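Local coordinates for protein probable tRNA pseudouridine synthase D (Methanosarcina mazei, PDB 1Z2Z) that probably converts uridine-13 of transfer RNAs to pseudouridine, as a member of the TruD family of pseudouridine synthases, at residues 133-139 against 410-416. Residues are numbered along the deposited sequence; the frame is centred on the assembly and turned at random.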
ATOM      1  N   ASN A 133      11.725   4.433   6.001  1.00 31.27           N
ATOM      2  CA  ASN A 133      11.944   3.187   6.730  1.00 30.92           C
ATOM      3  C   ASN A 133      13.034   2.334   6.059  1.00 31.38           C
ATOM      4  O   ASN A 133      12.916   1.964   4.890  1.00 32.77           O
ATOM      5  CB  ASN A 133      10.632   2.381   6.793  1.00 30.13           C
ATOM      6  CG  ASN A 133       9.692   2.828   7.920  1.00 28.75           C
ATOM      7  OD1 ASN A 133       8.477   2.745   7.788  1.00 27.29           O
ATOM      8  ND2 ASN A 133      10.255   3.267   9.037  1.00 31.95           N
ATOM      9  N   ASP A 134      14.107   2.046   6.792  1.00 31.72           N
ATOM     10  CA  ASP A 134      15.189   1.196   6.292  1.00 29.85           C
ATOM     11  C   ASP A 134      14.715  -0.236   6.409  1.00 29.91           C
ATOM     12  O   ASP A 134      14.155  -0.625   7.438  1.00 28.15           O
ATOM     13  CB  ASP A 134      16.437   1.358   7.138  1.00 29.92           C
ATOM     14  CG  ASP A 134      17.298   2.474   6.663  1.00 33.24           C
ATOM     15  OD1 ASP A 134      18.199   2.910   7.417  1.00 33.77           O
ATOM     16  OD2 ASP A 134      17.072   2.910   5.512  1.00 36.15           O
ATOM     17  N   PHE A 135      14.941  -1.017   5.361  1.00 30.21           N
ATOM     18  CA  PHE A 135      14.534  -2.410   5.357  1.00 32.05           C
ATOM     19  C   PHE A 135      15.732  -3.327   5.226  1.00 34.77           C
ATOM     20  O   PHE A 135      16.784  -2.940   4.710  1.00 36.86           O
ATOM     21  CB  PHE A 135      13.556  -2.711   4.222  1.00 29.67           C
ATOM     22  CG  PHE A 135      12.192  -2.112   4.418  1.00 30.09           C
ATOM     23  CD1 PHE A 135      11.868  -0.875   3.851  1.00 32.63           C
ATOM     24  CD2 PHE A 135      11.227  -2.785   5.155  1.00 29.47           C
ATOM     25  CE1 PHE A 135      10.599  -0.312   4.011  1.00 29.90           C
ATOM     26  CE2 PHE A 135       9.957  -2.247   5.328  1.00 31.03           C
ATOM     27  CZ  PHE A 135       9.640  -1.000   4.751  1.00 33.50           C
ATOM     28  N   ARG A 136      15.547  -4.549   5.707  1.00 37.28           N
ATOM     29  CA  ARG A 136      16.552  -5.604   5.690  1.00 39.11           C
ATOM     30  C   ARG A 136      15.732  -6.885   5.656  1.00 39.65           C
ATOM     31  O   ARG A 136      15.531  -7.512   6.692  1.00 42.38           O
ATOM     32  CB  ARG A 136      17.370  -5.548   6.976  1.00 39.93           C
ATOM     33  CG  ARG A 136      18.292  -6.725   7.201  1.00 42.49           C
ATOM     34  CD  ARG A 136      19.693  -6.394   6.753  1.00 46.36           C
ATOM     35  NE  ARG A 136      20.571  -7.559   6.787  1.00 49.02           N
ATOM     36  CZ  ARG A 136      21.862  -7.527   6.467  1.00 50.74           C
ATOM     37  NH1 ARG A 136      22.588  -8.635   6.522  1.00 52.60           N
ATOM     38  NH2 ARG A 136      22.432  -6.384   6.099  1.00 50.95           N
ATOM     39  N   ILE A 137      15.236  -7.255   4.479  1.00 38.52           N
ATOM     40  CA  ILE A 137      14.417  -8.454   4.341  1.00 38.84           C
ATOM     41  C   ILE A 137      15.265  -9.643   3.921  1.00 38.23           C
ATOM     42  O   ILE A 137      16.312  -9.475   3.307  1.00 39.84           O
ATOM     43  CB  ILE A 137      13.285  -8.229   3.317  1.00 39.56           C
ATOM     44  CG1 ILE A 137      12.489  -6.988   3.725  1.00 40.33           C
ATOM     45  CG2 ILE A 137      12.360  -9.442   3.258  1.00 37.42           C
ATOM     46  CD1 ILE A 137      11.415  -6.602   2.736  1.00 43.44           C
ATOM     47  N   THR A 138      14.813 -10.841   4.267  1.00 37.66           N
ATOM     48  CA  THR A 138      15.535 -12.065   3.939  1.00 36.42           C
ATOM     49  C   THR A 138      14.593 -13.093   3.336  1.00 35.52           C
ATOM     50  O   THR A 138      13.639 -13.512   3.985  1.00 34.63           O
ATOM     51  CB  THR A 138      16.156 -12.686   5.193  1.00 37.25           C
ATOM     52  OG1 THR A 138      17.162 -11.808   5.711  1.00 40.37           O
ATOM     53  CG2 THR A 138      16.769 -14.050   4.869  1.00 37.64           C
ATOM     54  N   VAL A 139      14.868 -13.498   2.100  1.00 34.54           N
ATOM     55  CA  VAL A 139      14.050 -14.493   1.425  1.00 34.74           C
ATOM     56  C   VAL A 139      14.805 -15.805   1.651  1.00 36.44           C
ATOM     57  O   VAL A 139      16.033 -15.840   1.531  1.00 38.27           O
ATOM     58  CB  VAL A 139      13.928 -14.180  -0.114  1.00 34.14           C
ATOM     59  CG1 VAL A 139      12.812 -15.000  -0.740  1.00 30.46           C
ATOM     60  CG2 VAL A 139      13.661 -12.693  -0.340  1.00 31.48           C
ATOM     61  N   ALA A 410      18.252 -14.803   0.296  1.00 32.69           N
ATOM     62  CA  ALA A 410      18.602 -13.494  -0.256  1.00 34.18           C
ATOM     63  C   ALA A 410      18.339 -12.408   0.780  1.00 34.96           C
ATOM     64  O   ALA A 410      17.284 -12.387   1.400  1.00 37.50           O
ATOM     65  CB  ALA A 410      17.787 -13.233  -1.512  1.00 33.58           C
ATOM     66  N   VAL A 411      19.300 -11.511   0.969  1.00 34.96           N
ATOM     67  CA  VAL A 411      19.145 -10.434   1.938  1.00 36.38           C
ATOM     68  C   VAL A 411      18.931  -9.089   1.245  1.00 37.53           C
ATOM     69  O   VAL A 411      19.894  -8.383   0.961  1.00 38.50           O
ATOM     70  CB  VAL A 411      20.392 -10.301   2.846  1.00 36.09           C
ATOM     71  CG1 VAL A 411      20.187  -9.191   3.859  1.00 36.22           C
ATOM     72  CG2 VAL A 411      20.661 -11.611   3.555  1.00 36.88           C
ATOM     73  N   LEU A 412      17.676  -8.732   0.986  1.00 37.15           N
ATOM     74  CA  LEU A 412      17.351  -7.467   0.331  1.00 38.16           C
ATOM     75  C   LEU A 412      17.247  -6.306   1.311  1.00 39.39           C
ATOM     76  O   LEU A 412      16.324  -6.269   2.117  1.00 42.35           O
ATOM     77  CB  LEU A 412      16.024  -7.593  -0.411  1.00 37.61           C
ATOM     78  CG  LEU A 412      16.077  -8.274  -1.779  1.00 38.04           C
ATOM     79  CD1 LEU A 412      14.667  -8.626  -2.246  1.00 35.53           C
ATOM     80  CD2 LEU A 412      16.774  -7.339  -2.769  1.00 35.32           C
ATOM     81  N   GLU A 413      18.164  -5.346   1.246  1.00 39.82           N
ATOM     82  CA  GLU A 413      18.099  -4.205   2.160  1.00 40.53           C
ATOM     83  C   GLU A 413      18.040  -2.880   1.424  1.00 39.89           C
ATOM     84  O   GLU A 413      18.969  -2.518   0.712  1.00 41.23           O
ATOM     85  CB  GLU A 413      19.298  -4.210   3.095  1.00 41.93           C
ATOM     86  CG  GLU A 413      20.601  -4.374   2.379  1.00 45.17           C
ATOM     87  CD  GLU A 413      21.725  -4.657   3.335  1.00 48.79           C
ATOM     88  OE1 GLU A 413      22.829  -5.027   2.864  1.00 52.17           O
ATOM     89  OE2 GLU A 413      21.501  -4.506   4.558  1.00 47.35           O
ATOM     90  N   PHE A 414      16.951  -2.147   1.607  1.00 37.97           N
ATOM     91  CA  PHE A 414      16.792  -0.867   0.936  1.00 37.05           C
ATOM     92  C   PHE A 414      16.031   0.098   1.838  1.00 39.07           C
ATOM     93  O   PHE A 414      15.953  -0.111   3.050  1.00 39.17           O
ATOM     94  CB  PHE A 414      16.033  -1.095  -0.362  1.00 31.47           C
ATOM     95  CG  PHE A 414      14.753  -1.861  -0.182  1.00 26.36           C
ATOM     96  CD1 PHE A 414      13.568  -1.207   0.122  1.00 25.77           C
ATOM     97  CD2 PHE A 414      14.723  -3.234  -0.324  1.00 23.26           C
ATOM     98  CE1 PHE A 414      12.370  -1.924   0.294  1.00 20.57           C
ATOM     99  CE2 PHE A 414      13.531  -3.951  -0.153  1.00 20.16           C
ATOM    100  CZ  PHE A 414      12.363  -3.292   0.148  1.00 17.57           C
HETATM  101  N   MSE A 415      15.493   1.167   1.263  1.00 41.05           N
HETATM  102  CA  MSE A 415      14.713   2.102   2.060  1.00 42.84           C
HETATM  103  C   MSE A 415      13.643   2.787   1.255  1.00 38.75           C
HETATM  104  O   MSE A 415      13.830   3.084   0.080  1.00 38.36           O
HETATM  105  CB  MSE A 415      15.594   3.137   2.715  1.00 49.47           C
HETATM  106  CG  MSE A 415      16.259   4.053   1.779  1.00 60.50           C
HETATM  107 SE   MSE A 415      16.699   5.557   2.839  1.00 77.99          SE
HETATM  108  CE  MSE A 415      15.066   6.568   2.413  1.00 70.52           C
ATOM    109  N   LEU A 416      12.513   3.023   1.903  1.00 34.32           N
ATOM    110  CA  LEU A 416      11.368   3.649   1.272  1.00 33.66           C
ATOM    111  C   LEU A 416      10.860   4.852   2.095  1.00 34.48           C
ATOM    112  O   LEU A 416      11.122   4.944   3.286  1.00 35.60           O
ATOM    113  CB  LEU A 416      10.276   2.591   1.105  1.00 30.70           C
ATOM    114  CG  LEU A 416      10.212   1.803  -0.210  1.00 30.06           C
ATOM    115  CD1 LEU A 416      11.578   1.600  -0.804  1.00 28.54           C
ATOM    116  CD2 LEU A 416       9.522   0.484   0.048  1.00 30.22           C
TER
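Asn133 to Val139 and Ala410 to Leu416 run antiparallel as neighbouring strands in the mixed sheet of this probable pseudouridine synthase. Two-way backbone bonding links Val139 with Ala410, N to O 2.7 Å each way, and Asn133 with Leu416. Ile137 N also donates to Leu412 O, and midway, where 410-416 loses regular strand geometry at Glu413 and Phe414, Phe135 N still reaches Phe414 O at 2.7 Å.

The apolar contacts lie on the side where helix 423-430 packs on Ile137, Leu412 and Phe414. Phe135 sets its CB over the centre of the Phe414 ring, 4.2 Å from the centroid, while the two ring planes meet at 35°. Leu416 CB comes to the edge of the Phe135 ring, and Ile137 CD1 approaches Phe414 CZ. The side chain of Phe135 is about 6 Å from that of Asp86, the predicted nucleophile.

On the other side Arg136 bends at chi2 (97°), bringing its guanidinium alongside Glu413, whose carboxylate plane is turned 79° from it. Arg136 NH2 and Glu413 OE2 form a salt bridge 2.6 Å long, though the hydrogen bond within it is weak. A leucine in place of Arg136 would probably leave the Glu413 carboxylate without this mate. Val411 CG1 lies over one guanidinium face, 3.4 Å from Arg136 NE.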